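Local coordinates for protein mandelate racemase/muconate lactonizing enzyme/Enolase superfamily (Rhodobacter sphaeroides, PDB 2HZG) that belongs to the mandelate racemase/muconate lactonizing enzyme family of the enolase superfamily, with a capping domain and a TIM barrel that holds sodium here, at residues Val8-Tyr12 with Tyr388-Gln392; Ile52-Val56 with Arg65-Asp69. All coordinates share one frame; numbering follows the deposited sequence. Where two conformers were deposited one is given.

Interaction 1. Residues Val8-Tyr12 with Tyr388-Gln392; sequences VDLFY and YRTPQ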
loop_
_atom_site.group_PDB
_atom_site.type_symbol
_atom_site.label_atom_id
_atom_site.label_comp_id
_atom_site.label_asym_id
_atom_site.label_seq_id
_atom_site.Cartn_x
_atom_site.Cartn_y
_atom_site.Cartn_z
ATOM N N VAL A 8 -4.976 11.184 -21.270
ATOM C CA VAL A 8 -4.794 9.887 -20.621
ATOM C C VAL A 8 -6.190 9.368 -20.435
ATOM O O VAL A 8 -6.956 9.906 -19.614
ATOM C CB VAL A 8 -4.090 9.966 -19.242
ATOM C CG1 VAL A 8 -3.884 8.549 -18.649
ATOM C CG2 VAL A 8 -2.764 10.724 -19.324
ATOM N N ASP A 9 -6.529 8.337 -21.211
ATOM C CA ASP A 9 -7.847 7.745 -21.152
ATOM C C ASP A 9 -7.790 6.389 -20.485
ATOM O O ASP A 9 -6.917 5.552 -20.795
ATOM C CB ASP A 9 -8.475 7.632 -22.548
ATOM C CG ASP A 9 -8.738 8.996 -23.152
ATOM O OD1 ASP A 9 -9.449 9.798 -22.504
ATOM O OD2 ASP A 9 -8.184 9.278 -24.234
ATOM N N LEU A 10 -8.740 6.204 -19.574
ATOM C CA LEU A 10 -8.797 5.048 -18.688
ATOM C C LEU A 10 -10.021 4.210 -19.016
ATOM O O LEU A 10 -11.147 4.695 -18.919
ATOM C CB LEU A 10 -8.882 5.530 -17.238
ATOM C CG LEU A 10 -7.817 6.532 -16.741
ATOM C CD1 LEU A 10 -7.965 6.796 -15.214
ATOM C CD2 LEU A 10 -6.399 6.051 -17.074
ATOM N N PHE A 11 -9.786 2.944 -19.357
ATOM C CA PHE A 11 -10.824 2.018 -19.789
ATOM C C PHE A 11 -11.000 0.903 -18.768
ATOM O O PHE A 11 -10.133 0.053 -18.622
ATOM C CB PHE A 11 -10.444 1.422 -21.147
ATOM C CG PHE A 11 -10.376 2.441 -22.252
ATOM C CD1 PHE A 11 -11.482 2.643 -23.087
ATOM C CD2 PHE A 11 -9.222 3.206 -22.447
ATOM C CE1 PHE A 11 -11.434 3.582 -24.113
ATOM C CE2 PHE A 11 -9.163 4.158 -23.472
ATOM C CZ PHE A 11 -10.280 4.346 -24.304
ATOM N N TYR A 12 -12.128 0.933 -18.058
ATOM C CA TYR A 12 -12.469 -0.114 -17.094
ATOM C C TYR A 12 -13.094 -1.245 -17.911
ATOM O O TYR A 12 -14.175 -1.081 -18.459
ATOM C CB TYR A 12 -13.466 0.437 -16.059
ATOM C CG TYR A 12 -13.839 -0.455 -14.865
ATOM C CD1 TYR A 12 -13.530 -1.827 -14.822
ATOM C CD2 TYR A 12 -14.558 0.087 -13.793
ATOM C CE1 TYR A 12 -13.907 -2.625 -13.715
ATOM C CE2 TYR A 12 -14.937 -0.691 -12.689
ATOM C CZ TYR A 12 -14.616 -2.038 -12.650
ATOM O OH TYR A 12 -15.002 -2.788 -11.544
ATOM N N TYR A 388 -15.061 12.132 -13.862
ATOM C CA TYR A 388 -14.700 11.007 -14.740
ATOM C C TYR A 388 -15.914 10.417 -15.448
ATOM O O TYR A 388 -16.965 10.227 -14.850
ATOM C CB TYR A 388 -13.904 9.898 -14.004
ATOM C CG TYR A 388 -13.659 8.679 -14.879
ATOM C CD1 TYR A 388 -14.578 7.637 -14.908
ATOM C CD2 TYR A 388 -12.532 8.589 -15.706
ATOM C CE1 TYR A 388 -14.388 6.505 -15.734
ATOM C CE2 TYR A 388 -12.323 7.445 -16.539
ATOM C CZ TYR A 388 -13.259 6.417 -16.538
ATOM O OH TYR A 388 -13.105 5.302 -17.345
ATOM N N ARG A 389 -15.758 10.148 -16.736
ATOM C CA ARG A 389 -16.710 9.323 -17.464
ATOM C C ARG A 389 -15.958 8.414 -18.410
ATOM O O ARG A 389 -14.878 8.758 -18.894
ATOM C CB ARG A 389 -17.757 10.158 -18.239
ATOM C CG ARG A 389 -18.880 9.283 -18.841
ATOM C CD ARG A 389 -20.175 10.035 -19.159
ATOM N NE ARG A 389 -19.944 11.234 -19.962
ATOM C CZ ARG A 389 -20.825 12.227 -20.094
ATOM N NH1 ARG A 389 -22.001 12.165 -19.473
ATOM N NH2 ARG A 389 -20.523 13.289 -20.834
ATOM N N THR A 390 -16.543 7.244 -18.656
ATOM C CA THR A 390 -16.006 6.265 -19.598
ATOM C C THR A 390 -15.635 6.935 -20.920
ATOM O O THR A 390 -16.434 7.695 -21.470
ATOM C CB THR A 390 -16.982 5.062 -19.816
ATOM O OG1 THR A 390 -16.548 4.271 -20.934
ATOM C CG2 THR A 390 -18.429 5.529 -20.041
ATOM N N PRO A 391 -14.405 6.691 -21.410
ATOM C CA PRO A 391 -13.984 7.307 -22.666
ATOM C C PRO A 391 -14.876 6.879 -23.816
ATOM O O PRO A 391 -15.403 5.755 -23.816
ATOM C CB PRO A 391 -12.572 6.761 -22.888
ATOM C CG PRO A 391 -12.105 6.344 -21.545
ATOM C CD PRO A 391 -13.338 5.847 -20.846
ATOM N N GLN A 392 -15.055 7.792 -24.770
ATOM C CA GLN A 392 -15.732 7.503 -26.027
ATOM C C GLN A 392 -15.004 6.402 -26.781
ATOM O O GLN A 392 -13.773 6.291 -26.720
ATOM C CB GLN A 392 -15.794 8.747 -26.910
ATOM C CG GLN A 392 -17.117 9.498 -26.844
ATOM C CD GLN A 392 -17.333 10.391 -28.052
ATOM O OE1 GLN A 392 -18.348 10.282 -28.746
ATOM N NE2 GLN A 392 -16.368 11.269 -28.322
HETATM O O HOH W 1 -14.182 2.849 -18.186
#
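Pro391 and Tyr388 lean on Leu10 and Phe11 where the chain's C-terminal end comes back to the N-terminal capping domain of this enolase-superfamily fold. Strand 5-14 is an outer strand of the domain's three-stranded antiparallel sheet, and the end of hairpin 378-382/385-389 and the residues after it lie along the edge of strand 5-14 turned away from strand 27-35. Asp9 and Phe11 pair through their backbones with Arg32 and Leu30 of the neighbouring strand, while the carbonyl of Leu10 is met by a side chain instead. Tyr388 OH donates to Leu10 O at 2.6 Å, with the donor tilted 33° from the carbonyl plane and Leu10 O lying at the edge of the Tyr388 ring, in its plane. CG of Tyr388 is anti to the backbone N (chi1 174°), which carries the phenol across to the strand. A water bridges the same hydroxyl to Tyr12 N, donating to OH and accepting from the amide.

The tight part continues at Pro391. Its CD lies 3.1 Å from Leu10 O, and its CG stands over the centre of the Phe11 ring, 3.9 Å from the centroid and 13° off the normal, a CH-pi contact. CB of Pro391 adds a 3.6 Å approach to Phe11 CE1. Toward solvent the contact thins out: Asp9 offers little more than CB, 4.0 Å from Pro391 CG, and its carboxylate turns to a salt bridge with Arg32. The CB of exposed Gln392 points away from the strand, and merely its backbone O comes near the Phe11 ring plane, at the edge, 4.4 Å from CE1.

Interaction 2. Residues Ile52-Val56 with Arg65-Asp69; sequences IAAFV and RPVSD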
loop_
_atom_site.group_PDB
_atom_site.type_symbol
_atom_site.label_atom_id
_atom_site.label_comp_id
_atom_site.label_asym_id
_atom_site.label_seq_id
_atom_site.Cartn_x
_atom_site.Cartn_y
_atom_site.Cartn_z
ATOM N N ILE A 52 -8.972 4.433 -10.969
ATOM C CA ILE A 52 -9.536 5.603 -11.662
ATOM C C ILE A 52 -9.740 6.760 -10.668
ATOM O O ILE A 52 -9.410 7.905 -10.971
ATOM C CB ILE A 52 -10.895 5.289 -12.369
ATOM C CG1 ILE A 52 -10.693 4.358 -13.582
ATOM C CG2 ILE A 52 -11.597 6.594 -12.786
ATOM C CD1 ILE A 52 -12.008 3.621 -14.021
ATOM N N ALA A 53 -10.291 6.452 -9.485
ATOM C CA ALA A 53 -10.449 7.463 -8.428
ATOM C C ALA A 53 -9.125 8.126 -8.033
ATOM O O ALA A 53 -9.079 9.350 -7.884
ATOM C CB ALA A 53 -11.176 6.887 -7.211
ATOM N N ALA A 54 -8.052 7.340 -7.902
ATOM C CA ALA A 54 -6.703 7.871 -7.667
ATOM C C ALA A 54 -6.250 8.821 -8.784
ATOM O O ALA A 54 -5.549 9.796 -8.533
ATOM C CB ALA A 54 -5.656 6.712 -7.451
ATOM N N PHE A 55 -6.646 8.532 -10.020
ATOM C CA PHE A 55 -6.315 9.414 -11.158
ATOM C C PHE A 55 -6.997 10.790 -11.146
ATOM O O PHE A 55 -6.370 11.790 -11.514
ATOM C CB PHE A 55 -6.579 8.728 -12.514
ATOM C CG PHE A 55 -5.859 9.383 -13.646
ATOM C CD1 PHE A 55 -4.470 9.353 -13.705
ATOM C CD2 PHE A 55 -6.558 10.092 -14.622
ATOM C CE1 PHE A 55 -3.787 9.996 -14.727
ATOM C CE2 PHE A 55 -5.872 10.738 -15.664
ATOM C CZ PHE A 55 -4.498 10.692 -15.709
ATOM N N VAL A 56 -8.265 10.835 -10.734
ATOM C CA VAL A 56 -9.088 12.043 -10.920
ATOM C C VAL A 56 -9.575 12.739 -9.647
ATOM O O VAL A 56 -10.239 13.757 -9.744
ATOM C CB VAL A 56 -10.364 11.745 -11.787
ATOM C CG1 VAL A 56 -9.948 11.180 -13.180
ATOM C CG2 VAL A 56 -11.332 10.768 -11.050
ATOM N N ARG A 65 -2.372 14.583 -4.140
ATOM C CA ARG A 65 -3.029 15.055 -5.349
ATOM C C ARG A 65 -3.470 13.876 -6.195
ATOM O O ARG A 65 -2.891 12.798 -6.082
ATOM C CB ARG A 65 -2.048 15.905 -6.165
ATOM C CG ARG A 65 -1.566 17.097 -5.409
ATOM C CD ARG A 65 -0.815 18.056 -6.296
ATOM N NE ARG A 65 0.305 18.580 -5.542
ATOM C CZ ARG A 65 1.032 19.639 -5.895
ATOM N NH1 ARG A 65 0.745 20.300 -7.019
ATOM N NH2 ARG A 65 2.052 20.026 -5.119
ATOM N N PRO A 66 -4.462 14.089 -7.075
ATOM C CA PRO A 66 -4.808 13.045 -8.046
ATOM C C PRO A 66 -3.598 12.751 -8.923
ATOM O O PRO A 66 -2.812 13.657 -9.226
ATOM C CB PRO A 66 -5.917 13.695 -8.882
ATOM C CG PRO A 66 -5.667 15.222 -8.725
ATOM C CD PRO A 66 -5.280 15.306 -7.260
ATOM N N VAL A 67 -3.441 11.497 -9.333
ATOM C CA VAL A 67 -2.321 11.140 -10.196
ATOM C C VAL A 67 -2.235 12.031 -11.460
ATOM O O VAL A 67 -1.138 12.379 -11.892
ATOM C CB VAL A 67 -2.307 9.624 -10.528
ATOM C CG1 VAL A 67 -1.220 9.283 -11.591
ATOM C CG2 VAL A 67 -2.089 8.823 -9.248
ATOM N N SER A 68 -3.385 12.409 -12.019
ATOM C CA SER A 68 -3.450 13.222 -13.247
ATOM C C SER A 68 -2.682 14.547 -13.170
ATOM O O SER A 68 -2.200 15.044 -14.189
ATOM C CB SER A 68 -4.901 13.531 -13.596
ATOM O OG SER A 68 -5.476 14.353 -12.601
ATOM N N ASP A 69 -2.606 15.123 -11.971
ATOM C CA ASP A 69 -1.860 16.382 -11.734
ATOM C C ASP A 69 -0.382 16.281 -12.078
ATOM O O ASP A 69 0.248 17.280 -12.419
ATOM C CB ASP A 69 -1.974 16.812 -10.260
ATOM C CG ASP A 69 -3.249 17.587 -9.955
ATOM O OD1 ASP A 69 -4.106 17.761 -10.844
ATOM O OD2 ASP A 69 -3.398 18.016 -8.789
#
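The C-terminal turn of helix 48-56 in the capping domain is closed by the start of a short 3-10 segment, Val67 and Ser68 giving their N-H groups to the carbonyls of Ala54 and Phe55 in that turn. Val67 N donates to Ala54 O over 2.8 Å in a nearly straight bond (168° at the hydrogen). One residue on, Phe55 O is gripped twice by Ser68. The amide N reaches it at 3.1 Å in the carbonyl plane, on a lone pair, whereas OG comes in at 2.9 Å nearly along the C=O axis. Ser68 has two conformers, so the hydroxyl bond is less certain than the amide one; in one of them OG is flanked by the backbone N and C (chi1 65°), which turns it back to the helix. Pro66 joins in through carbon atoms, with CA 3.4 Å from Ala54 O in a CA-H...O contact and CB close to Phe55 O.

Ser68 also lays its CB over a face of the Phe55 ring, 3.7 Å from the centroid and displaced toward the rim, as a CH-pi contact. Phe55 begins by pointing away from the 3-10 segment, but its ring returns to it, meeting Val67 at about a right angle with CD1 3.9 Å from Val67 CB. Hydrogen bonds to main-chain carbonyls and ring packing thus come from neighbouring residues, Val67 and Ser68, in a buried contact. Around it, Met102 and Ile106 of helix 99-118 pack on the Phe55 ring, Ala99 and Ile106 on Val67, and strand 5-14 packs against Phe55 as well.

Interactions 1 and 2 lie about 13 Å apart, centre to centre, and meet through helix 48-56, which packs against strand 5-14, the strand that also takes part in interaction 1. Leu10 CD1 reaches Phe55 CB at 3.6 Å, and Val8 CB reaches Phe55 CZ at the same distance. Tyr388, from the C-terminal segment, also touches the helix, with its CG 3.6 Å from Ile52 CG2. The short-range closure of 52-56 by 65-69 is therefore tied to the long-range return of 388-392. Neither contact supplies a ligand to the sodium site of Asp199, Glu227 and Glu254, which belongs to the barrel.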